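Local coordinates for molybdenum cofactor biosynthesis protein C 2 (Mycobacterium tuberculosis, PDB 4FDF), which probably catalyses the conversion of (8S)-3',8-cyclo-7,8-dihydroguanosine 5'-triphosphate to cyclic pyranopterin monophosphate in molybdenum cofactor biosynthesis, at residues Thr47-Val52 against Gly102-Glu107; Gly58-Gly63 against Asp137-Val142; Ala72-Ala77 against Val95-Thr100; Ile108-Arg113 against Thr126-Ala131. All coordinates share one frame; numbering follows the deposited sequence.

Interaction 1. Residues Thr47-Val52 against Gly102-Glu107; sequences TSAQVV and GQLDIE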
# COMPACT_ATOMS: atom_id res chain seq x y z
N THR B 47 -20.39 -22.44 7.29
CA THR B 47 -21.34 -22.11 6.22
C THR B 47 -22.44 -23.18 6.02
O THR B 47 -22.79 -23.88 6.96
CB THR B 47 -20.60 -21.69 4.92
OG1 THR B 47 -21.55 -21.17 3.98
CG2 THR B 47 -19.82 -22.86 4.31
N SER B 48 -22.99 -23.30 4.81
CA SER B 48 -24.12 -24.20 4.56
C SER B 48 -23.73 -25.33 3.62
O SER B 48 -22.74 -25.22 2.88
CB SER B 48 -25.29 -23.42 3.96
OG SER B 48 -24.94 -22.94 2.67
N ALA B 49 -24.52 -26.41 3.64
CA ALA B 49 -24.30 -27.56 2.76
C ALA B 49 -24.41 -27.13 1.31
O ALA B 49 -23.67 -27.61 0.45
CB ALA B 49 -25.30 -28.68 3.07
N GLN B 50 -25.35 -26.22 1.06
CA GLN B 50 -25.49 -25.61 -0.25
C GLN B 50 -24.20 -24.93 -0.71
O GLN B 50 -23.80 -25.09 -1.87
CB GLN B 50 -26.62 -24.60 -0.25
CG GLN B 50 -27.14 -24.32 -1.65
CD GLN B 50 -28.04 -23.12 -1.71
OE1 GLN B 50 -28.44 -22.55 -0.68
NE2 GLN B 50 -28.37 -22.72 -2.92
N VAL B 51 -23.56 -24.17 0.18
CA VAL B 51 -22.32 -23.47 -0.16
C VAL B 51 -21.21 -24.47 -0.46
O VAL B 51 -20.51 -24.32 -1.46
CB VAL B 51 -21.91 -22.43 0.93
CG1 VAL B 51 -20.45 -22.00 0.75
CG2 VAL B 51 -22.80 -21.22 0.85
N VAL B 52 -21.08 -25.50 0.37
CA VAL B 52 -20.14 -26.59 0.13
C VAL B 52 -20.44 -27.23 -1.23
O VAL B 52 -19.52 -27.51 -2.01
CB VAL B 52 -20.20 -27.66 1.27
CG1 VAL B 52 -19.35 -28.89 0.92
CG2 VAL B 52 -19.73 -27.06 2.58
N GLY B 102 -15.31 -29.52 4.64
CA GLY B 102 -16.11 -30.54 5.32
C GLY B 102 -17.54 -30.50 4.84
O GLY B 102 -17.83 -30.03 3.73
N GLN B 103 -18.43 -30.98 5.69
CA GLN B 103 -19.86 -31.04 5.39
C GLN B 103 -20.48 -29.64 5.32
O GLN B 103 -21.24 -29.33 4.40
CB GLN B 103 -20.58 -31.87 6.45
CG GLN B 103 -19.99 -33.26 6.70
CD GLN B 103 -20.26 -34.24 5.57
OE1 GLN B 103 -21.26 -34.11 4.85
NE2 GLN B 103 -19.39 -35.23 5.42
N LEU B 104 -20.14 -28.81 6.30
CA LEU B 104 -20.77 -27.51 6.47
C LEU B 104 -19.73 -26.41 6.64
O LEU B 104 -20.05 -25.23 6.52
CB LEU B 104 -21.69 -27.54 7.70
CG LEU B 104 -22.86 -28.52 7.70
CD1 LEU B 104 -23.17 -28.97 9.12
CD2 LEU B 104 -24.09 -27.91 7.01
N ASP B 105 -18.50 -26.83 6.92
CA ASP B 105 -17.41 -25.95 7.30
C ASP B 105 -16.25 -25.99 6.29
O ASP B 105 -16.07 -26.97 5.56
CB ASP B 105 -16.89 -26.35 8.69
CG ASP B 105 -17.90 -26.04 9.80
OD1 ASP B 105 -18.60 -25.02 9.71
OD2 ASP B 105 -17.98 -26.83 10.76
N ILE B 106 -15.47 -24.90 6.27
CA ILE B 106 -14.22 -24.85 5.51
C ILE B 106 -13.08 -24.46 6.44
O ILE B 106 -13.02 -23.33 6.91
CB ILE B 106 -14.32 -23.88 4.32
CG1 ILE B 106 -15.56 -24.20 3.47
CG2 ILE B 106 -13.04 -23.93 3.47
CD1 ILE B 106 -16.01 -23.09 2.54
N GLU B 107 -12.20 -25.40 6.73
CA GLU B 107 -11.03 -25.12 7.55
C GLU B 107 -9.91 -24.50 6.70
O GLU B 107 -9.67 -24.90 5.55
CB GLU B 107 -10.55 -26.37 8.28
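The nearest CA atoms across the segments are those of Ser48 and Leu104, 5.1 Å apart. One hydrogen bond joins the two backbones, from Thr47 N to Leu104 O at 2.9 Å. The donor sits in the plane of the carbonyl, but the bond is bent at the hydrogen, with an N-H...O angle of 142°. Thr47 CG2 occupies the crowded position between its own N and carbonyl carbon. This sets Thr47 CG2 3.2 Å from Leu104 O, so the same oxygen meets a donor and a methyl. Thr47 OG1 stands anti to the backbone N (chi1 -170°) and hydrogen-bonds to Asp143 outside the two segments. The site is a surface corner of the fold. The turn 102-104 links strands 92-101 and 105-116 of the antiparallel sheet, and it meets the start of helix 49-57. Ser48 is the N-cap of that helix, and its OG accepts from Val51 N at 3.1 Å. One turn into the helix, Val52 straddles the hairpin turn with its two methyls. Val52 CG1 stands anti to the backbone N and lies 3.4 Å from Gly102 O. Val52 CG2 lies beside the backbone N and approaches Gln103 O to 3.3 Å. Leu104 lays CD2 against the first helical turn, 3.7 Å from Ala49 N and 4.2 Å from Ala49 CB.

Interaction 2. Residues Gly58-Gly63 against Asp137-Val142; sequences GGLPKG and DMIKAV
A salt-bridge network of Lys62, Asp137 and Lys140 ties the loop between helices 49-57 and 65-83 to the C-terminal part of helix 121-139. The loop begins with a Schellman motif that ends helix 49-57, with Gly58 as its C-prime residue at positive phi. Lys62 then sends its chain, kinked at the second and third torsions, across to Asp137. Lys62 NZ donates to the main-chain Asp137 O at 3.0 Å, from above the carbonyl plane. NZ also makes a salt bridge with the Asp137 carboxylate, with weak hydrogen bonds to OD1 and OD2. Asp137 therefore meets one ammonium group with both its backbone and its side chain, which turns that way with CG anti to the backbone N (chi1 -174°). Lys140 also bridges this acid, so the two ammonium groups lie close, Lys62 NZ 3.3 Å from Lys140 NZ. The carboxylate probably offsets their repulsion and is itself likely to stay ionised. The aliphatic part of Lys62 runs roughly square to Met138, with Lys62 CE 3.6 Å from Met138 CE. On the apolar side, Leu60 CD1 lies 4.1 Å from Ile139 CG2, the two side chains lying abreast. Leu86 of the second subunit packs on Lys62 and Met138, and Met122 of that subunit packs on Asp137. Leu86 and Met122 of that subunit are predicted to bind substrate. The shortest bond of the network runs from Lys140 NZ to Asp137 OD1, 2.8 Å long and met from above the carboxylate plane.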
# COMPACT_ATOMS: atom_id res chain seq x y z
N GLY B 58 -18.24 -26.05 -8.55
CA GLY B 58 -17.72 -24.84 -9.18
C GLY B 58 -18.83 -23.87 -9.57
O GLY B 58 -18.67 -23.10 -10.52
N GLY B 59 -19.94 -23.91 -8.84
CA GLY B 59 -21.14 -23.16 -9.22
C GLY B 59 -21.41 -21.86 -8.49
O GLY B 59 -22.50 -21.31 -8.63
N LEU B 60 -20.44 -21.35 -7.73
CA LEU B 60 -20.60 -20.06 -7.06
C LEU B 60 -20.70 -18.93 -8.07
O LEU B 60 -19.95 -18.90 -9.05
CB LEU B 60 -19.43 -19.78 -6.11
CG LEU B 60 -19.35 -20.58 -4.82
CD1 LEU B 60 -18.03 -20.26 -4.12
CD2 LEU B 60 -20.54 -20.26 -3.92
N PRO B 61 -21.62 -17.98 -7.83
CA PRO B 61 -21.78 -16.86 -8.76
C PRO B 61 -20.47 -16.10 -9.00
O PRO B 61 -20.16 -15.74 -10.14
CB PRO B 61 -22.81 -15.97 -8.07
CG PRO B 61 -23.60 -16.91 -7.23
CD PRO B 61 -22.60 -17.91 -6.73
N LYS B 62 -19.70 -15.87 -7.95
CA LYS B 62 -18.55 -14.99 -8.05
C LYS B 62 -17.28 -15.69 -8.58
O LYS B 62 -16.32 -15.03 -8.97
CB LYS B 62 -18.30 -14.31 -6.70
CG LYS B 62 -18.28 -12.80 -6.77
CD LYS B 62 -18.79 -12.22 -5.46
CE LYS B 62 -18.03 -10.97 -5.07
NZ LYS B 62 -18.49 -10.49 -3.74
N GLY B 63 -17.30 -17.02 -8.60
CA GLY B 63 -16.21 -17.80 -9.18
C GLY B 63 -15.56 -18.75 -8.20
O GLY B 63 -16.20 -19.20 -7.24
N ASP B 137 -16.60 -13.24 1.25
CA ASP B 137 -16.97 -12.39 0.13
C ASP B 137 -17.51 -13.22 -1.05
O ASP B 137 -18.40 -12.77 -1.77
CB ASP B 137 -15.80 -11.53 -0.33
CG ASP B 137 -16.21 -10.52 -1.40
OD1 ASP B 137 -17.10 -9.68 -1.12
OD2 ASP B 137 -15.69 -10.59 -2.53
N MET B 138 -16.96 -14.41 -1.25
CA MET B 138 -17.34 -15.25 -2.37
C MET B 138 -18.68 -15.95 -2.14
O MET B 138 -19.35 -16.34 -3.10
CB MET B 138 -16.25 -16.29 -2.67
CG MET B 138 -14.86 -15.72 -2.94
SD MET B 138 -14.63 -14.95 -4.55
CE MET B 138 -15.44 -13.40 -4.28
N ILE B 139 -19.06 -16.13 -0.87
CA ILE B 139 -20.22 -16.95 -0.55
C ILE B 139 -21.39 -16.18 0.08
O ILE B 139 -22.47 -16.74 0.23
CB ILE B 139 -19.85 -18.21 0.33
CG1 ILE B 139 -19.53 -17.83 1.78
CG2 ILE B 139 -18.69 -18.99 -0.29
CD1 ILE B 139 -20.68 -18.08 2.73
N LYS B 140 -21.17 -14.91 0.43
CA LYS B 140 -22.17 -14.16 1.20
C LYS B 140 -23.53 -13.98 0.51
O LYS B 140 -24.53 -13.69 1.17
CB LYS B 140 -21.62 -12.80 1.67
CG LYS B 140 -21.27 -11.80 0.56
CD LYS B 140 -20.78 -10.51 1.17
CE LYS B 140 -20.83 -9.37 0.18
NZ LYS B 140 -19.85 -9.52 -0.90
N ALA B 141 -23.57 -14.16 -0.81
CA ALA B 141 -24.82 -14.04 -1.57
C ALA B 141 -25.70 -15.30 -1.46
O ALA B 141 -26.92 -15.22 -1.60
CB ALA B 141 -24.53 -13.71 -3.03
N VAL B 142 -25.06 -16.45 -1.22
CA VAL B 142 -25.76 -17.72 -0.98
C VAL B 142 -26.02 -17.93 0.52
O VAL B 142 -27.08 -18.42 0.90
CB VAL B 142 -24.96 -18.93 -1.54
CG1 VAL B 142 -25.74 -20.23 -1.37
CG2 VAL B 142 -24.61 -18.71 -3.01

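Interaction 3. Residues Ala72-Ala77 against Val95-Thr100; sequences AGIMAA and VDVDFT
Val95 CG1 and Ile74 CG1 carry the first shell. Val95 CG1 stands anti to its backbone N (chi1 -173°) and touches Ala77 CB at 3.9 Å and Ile74 CG1 at 4.0 Å. Ile74 and Val95 run alongside in opposed directions. Ile74 CG1 also meets Val97 CG2 at a slant, at 4.1 Å. Val97 CG2 in turn lies 4.2 Å from Gly73 C, against bare helix backbone. A CB on Gly73 would stand 3.2 Å from Val97 CG2, so the glycine lets helix and strand come together. Val95 and Val97, two apart on the strand, both point to the helix. Helix 65-83 runs over strand 92-101 at 147°, roughly antiparallel, with the axes of the short segments 8.2 Å apart. This is a helix-on-sheet layer of the ferredoxin-like fold. Arg70 of the helix donates to Val97 O. Pro85 of the third subunit packs on Ile74, and Met26 of that subunit on Val95. The side chain of Ala77 is about 4 Å from that of Glu123, predicted to bind substrate. The buried contact is methyl and methylene groups against each other or backbone carbon, so it rests on shape and exclusion of water.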
# COMPACT_ATOMS: atom_id res chain seq x y z
N ALA B 72 -5.53 -14.25 -1.90
CA ALA B 72 -5.74 -13.13 -0.96
C ALA B 72 -4.99 -13.34 0.37
O ALA B 72 -4.40 -12.39 0.92
CB ALA B 72 -7.23 -12.90 -0.72
N GLY B 73 -5.00 -14.59 0.86
CA GLY B 73 -4.29 -14.96 2.10
C GLY B 73 -2.77 -14.84 1.96
O GLY B 73 -2.08 -14.40 2.89
N ILE B 74 -2.26 -15.20 0.80
CA ILE B 74 -0.82 -15.11 0.54
C ILE B 74 -0.37 -13.65 0.50
O ILE B 74 0.58 -13.27 1.18
CB ILE B 74 -0.42 -15.89 -0.74
CG1 ILE B 74 -0.49 -17.39 -0.46
CG2 ILE B 74 1.00 -15.52 -1.20
CD1 ILE B 74 -0.52 -18.26 -1.73
N MET B 75 -1.08 -12.84 -0.27
CA MET B 75 -0.77 -11.43 -0.38
C MET B 75 -0.88 -10.71 0.96
O MET B 75 -0.05 -9.87 1.30
CB MET B 75 -1.68 -10.77 -1.41
CG MET B 75 -1.37 -11.20 -2.85
SD MET B 75 -2.60 -10.61 -4.03
CE MET B 75 -2.07 -8.90 -4.22
N ALA B 76 -1.90 -11.06 1.75
CA ALA B 76 -2.09 -10.42 3.04
C ALA B 76 -0.98 -10.79 4.00
O ALA B 76 -0.53 -9.94 4.77
CB ALA B 76 -3.46 -10.76 3.63
N ALA B 77 -0.54 -12.04 3.97
CA ALA B 77 0.62 -12.42 4.79
C ALA B 77 1.77 -11.42 4.65
O ALA B 77 2.38 -11.02 5.65
CB ALA B 77 1.10 -13.82 4.44
N VAL B 95 5.01 -19.08 1.98
CA VAL B 95 3.64 -18.95 2.48
C VAL B 95 2.73 -19.95 1.78
O VAL B 95 2.59 -19.92 0.56
CB VAL B 95 3.03 -17.53 2.23
CG1 VAL B 95 1.66 -17.40 2.91
CG2 VAL B 95 3.97 -16.41 2.70
N ASP B 96 2.11 -20.83 2.56
CA ASP B 96 1.09 -21.74 2.04
C ASP B 96 -0.25 -21.50 2.72
O ASP B 96 -0.31 -21.20 3.92
CB ASP B 96 1.51 -23.19 2.21
CG ASP B 96 2.62 -23.58 1.27
OD1 ASP B 96 3.79 -23.56 1.69
OD2 ASP B 96 2.34 -23.89 0.09
N VAL B 97 -1.32 -21.60 1.93
CA VAL B 97 -2.68 -21.58 2.44
C VAL B 97 -3.38 -22.85 1.95
O VAL B 97 -3.49 -23.08 0.74
CB VAL B 97 -3.47 -20.31 1.99
CG1 VAL B 97 -4.92 -20.36 2.50
CG2 VAL B 97 -2.78 -19.03 2.49
N ASP B 98 -3.84 -23.67 2.90
CA ASP B 98 -4.56 -24.89 2.57
C ASP B 98 -6.00 -24.86 3.08
O ASP B 98 -6.29 -24.21 4.10
CB ASP B 98 -3.82 -26.12 3.13
CG ASP B 98 -2.42 -26.29 2.55
OD1 ASP B 98 -2.23 -26.10 1.32
OD2 ASP B 98 -1.49 -26.61 3.33
N PHE B 99 -6.88 -25.56 2.37
CA PHE B 99 -8.27 -25.71 2.74
C PHE B 99 -8.63 -27.18 2.94
O PHE B 99 -8.15 -28.05 2.19
CB PHE B 99 -9.18 -25.12 1.68
CG PHE B 99 -8.87 -23.69 1.34
CD1 PHE B 99 -9.35 -22.66 2.14
CD2 PHE B 99 -8.09 -23.38 0.22
CE1 PHE B 99 -9.05 -21.32 1.83
CE2 PHE B 99 -7.79 -22.06 -0.09
CZ PHE B 99 -8.27 -21.02 0.71
N THR B 100 -9.43 -27.46 3.96
CA THR B 100 -10.11 -28.74 4.10
C THR B 100 -11.60 -28.43 4.12
O THR B 100 -12.08 -27.78 5.04
CB THR B 100 -9.73 -29.47 5.41
OG1 THR B 100 -8.31 -29.62 5.50
CG2 THR B 100 -10.41 -30.85 5.48

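Interaction 4. Residues Ile108-Arg113 against Thr126-Ala131; sequences ITATVR and TAVSVA
Arg113 NH2 is gripped by one salt bridge, to Asp96 OD1 on the neighbouring strand. A second salt bridge holds the same guanidinium through NE, to Asp28 of the third subunit. At the same end of the contact, Thr126 OG1 hydrogen-bonds to Met122 O, one turn back in its own helix. Neither residue touches the opposite segment; away from them the segments meet by apolar packing, with one methyl also on strand backbone. Ala110 and Val128 form the centre, with their CA atoms 5.8 Å apart. Val128 CG2 stands anti to its carbonyl carbon, beside the backbone N, and comes over the strand to Ala110 CB at 3.6 Å. Val128 CG2 also lies 3.7 Å from Ala110 N. Ala110 CB also meets Ala127 CB, at 3.9 Å. Ile108 turns its branch methyl to the helix, anti to its backbone N. Ile108 CG2 lies 4.1 Å from Ala131 CB, one turn along from Ala127. The small alanines let helix and strand approach closely, to 7.6 Å between the axes of the short segments, at an angle of 145°. This is the helix-on-sheet layer of the ferredoxin-like fold. The side chain of Ala127 is about 6 Å from that of Glu123, predicted to bind substrate. Strand 105-116 lies between strands 92-101 and 35-46 in the antiparallel sheet, with Ala110 paired to Ala41 and Thr109 to Asp98. Helix 121-139 covers one face of the strand and lies beside helix 65-83, where Ala127 touches Ala77 and Val130 touches Ala76.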
# COMPACT_ATOMS: atom_id res chain seq x y z
N ILE B 108 -9.24 -23.50 7.28
CA ILE B 108 -8.18 -22.80 6.60
C ILE B 108 -6.90 -22.98 7.41
O ILE B 108 -6.90 -22.83 8.62
CB ILE B 108 -8.52 -21.30 6.44
CG1 ILE B 108 -9.90 -21.13 5.81
CG2 ILE B 108 -7.46 -20.58 5.61
CD1 ILE B 108 -10.55 -19.80 6.06
N THR B 109 -5.81 -23.33 6.75
CA THR B 109 -4.53 -23.44 7.44
C THR B 109 -3.47 -22.62 6.69
O THR B 109 -3.28 -22.80 5.48
CB THR B 109 -4.09 -24.93 7.57
OG1 THR B 109 -5.20 -25.70 8.07
CG2 THR B 109 -2.92 -25.08 8.51
N ALA B 110 -2.78 -21.73 7.40
CA ALA B 110 -1.68 -21.00 6.80
C ALA B 110 -0.34 -21.39 7.43
O ALA B 110 -0.21 -21.44 8.65
CB ALA B 110 -1.91 -19.50 6.87
N THR B 111 0.63 -21.67 6.57
CA THR B 111 1.99 -22.02 6.99
C THR B 111 2.93 -20.95 6.45
O THR B 111 2.93 -20.68 5.25
CB THR B 111 2.39 -23.44 6.48
OG1 THR B 111 1.54 -24.41 7.10
CG2 THR B 111 3.84 -23.77 6.80
N VAL B 112 3.67 -20.32 7.36
CA VAL B 112 4.56 -19.22 7.01
C VAL B 112 5.97 -19.58 7.43
O VAL B 112 6.19 -20.09 8.54
CB VAL B 112 4.13 -17.87 7.67
CG1 VAL B 112 5.13 -16.75 7.32
CG2 VAL B 112 2.73 -17.45 7.22
N ARG B 113 6.93 -19.34 6.55
CA ARG B 113 8.34 -19.55 6.86
C ARG B 113 9.14 -18.26 6.65
O ARG B 113 8.85 -17.46 5.74
CB ARG B 113 8.92 -20.71 6.04
CG ARG B 113 8.38 -22.10 6.46
CD ARG B 113 8.52 -23.18 5.37
NE ARG B 113 7.93 -22.76 4.09
CZ ARG B 113 6.78 -23.19 3.58
NH1 ARG B 113 6.04 -24.11 4.21
NH2 ARG B 113 6.36 -22.72 2.41
N THR B 126 -2.87 -13.48 9.92
CA THR B 126 -3.36 -12.49 8.96
C THR B 126 -3.83 -13.16 7.65
O THR B 126 -4.91 -12.85 7.12
CB THR B 126 -2.27 -11.41 8.71
OG1 THR B 126 -2.04 -10.69 9.94
CG2 THR B 126 -2.67 -10.43 7.64
N ALA B 127 -3.01 -14.09 7.15
CA ALA B 127 -3.33 -14.90 5.98
C ALA B 127 -4.62 -15.70 6.18
O ALA B 127 -5.52 -15.66 5.36
CB ALA B 127 -2.17 -15.85 5.65
N VAL B 128 -4.71 -16.41 7.30
CA VAL B 128 -5.92 -17.16 7.63
C VAL B 128 -7.09 -16.19 7.66
O VAL B 128 -8.16 -16.44 7.10
CB VAL B 128 -5.77 -17.87 9.00
CG1 VAL B 128 -7.15 -18.25 9.59
CG2 VAL B 128 -4.89 -19.10 8.87
N SER B 129 -6.86 -15.06 8.29
CA SER B 129 -7.88 -14.07 8.48
C SER B 129 -8.38 -13.50 7.16
O SER B 129 -9.60 -13.46 6.93
CB SER B 129 -7.32 -12.98 9.36
OG SER B 129 -8.36 -12.10 9.74
N VAL B 130 -7.46 -13.08 6.29
CA VAL B 130 -7.89 -12.48 5.02
C VAL B 130 -8.47 -13.53 4.06
O VAL B 130 -9.38 -13.23 3.28
CB VAL B 130 -6.77 -11.61 4.37
CG1 VAL B 130 -7.18 -11.13 2.98
CG2 VAL B 130 -6.48 -10.38 5.28
N ALA B 131 -7.96 -14.76 4.12
CA ALA B 131 -8.51 -15.87 3.33
C ALA B 131 -9.95 -16.17 3.72
O ALA B 131 -10.77 -16.48 2.86
CB ALA B 131 -7.64 -17.12 3.48

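Interactions 3 and 4 are neighbours, with centres 5 Å apart near the centre of the folded chain. They join helices 65-83 and 121-139 to the adjacent strands 92-101 and 105-116 of one sheet. Interactions 1 and 2 lie 13 Å apart at one end and touch, Val51 CG1 packing on Ile139 CG2. Their centres are 19 to 21 Å from those of the central pair. Interactions 1 and 4 share strand 105-116; interactions 2 and 4 share helix 121-139. Along the chain, interaction 3 is nested within interactions 1 and 2, and interaction 4 within interaction 2. Interactions 2, 3 and 4 also reach other subunits, so helices, strands and loop of this region serve both the fold and the hexamer.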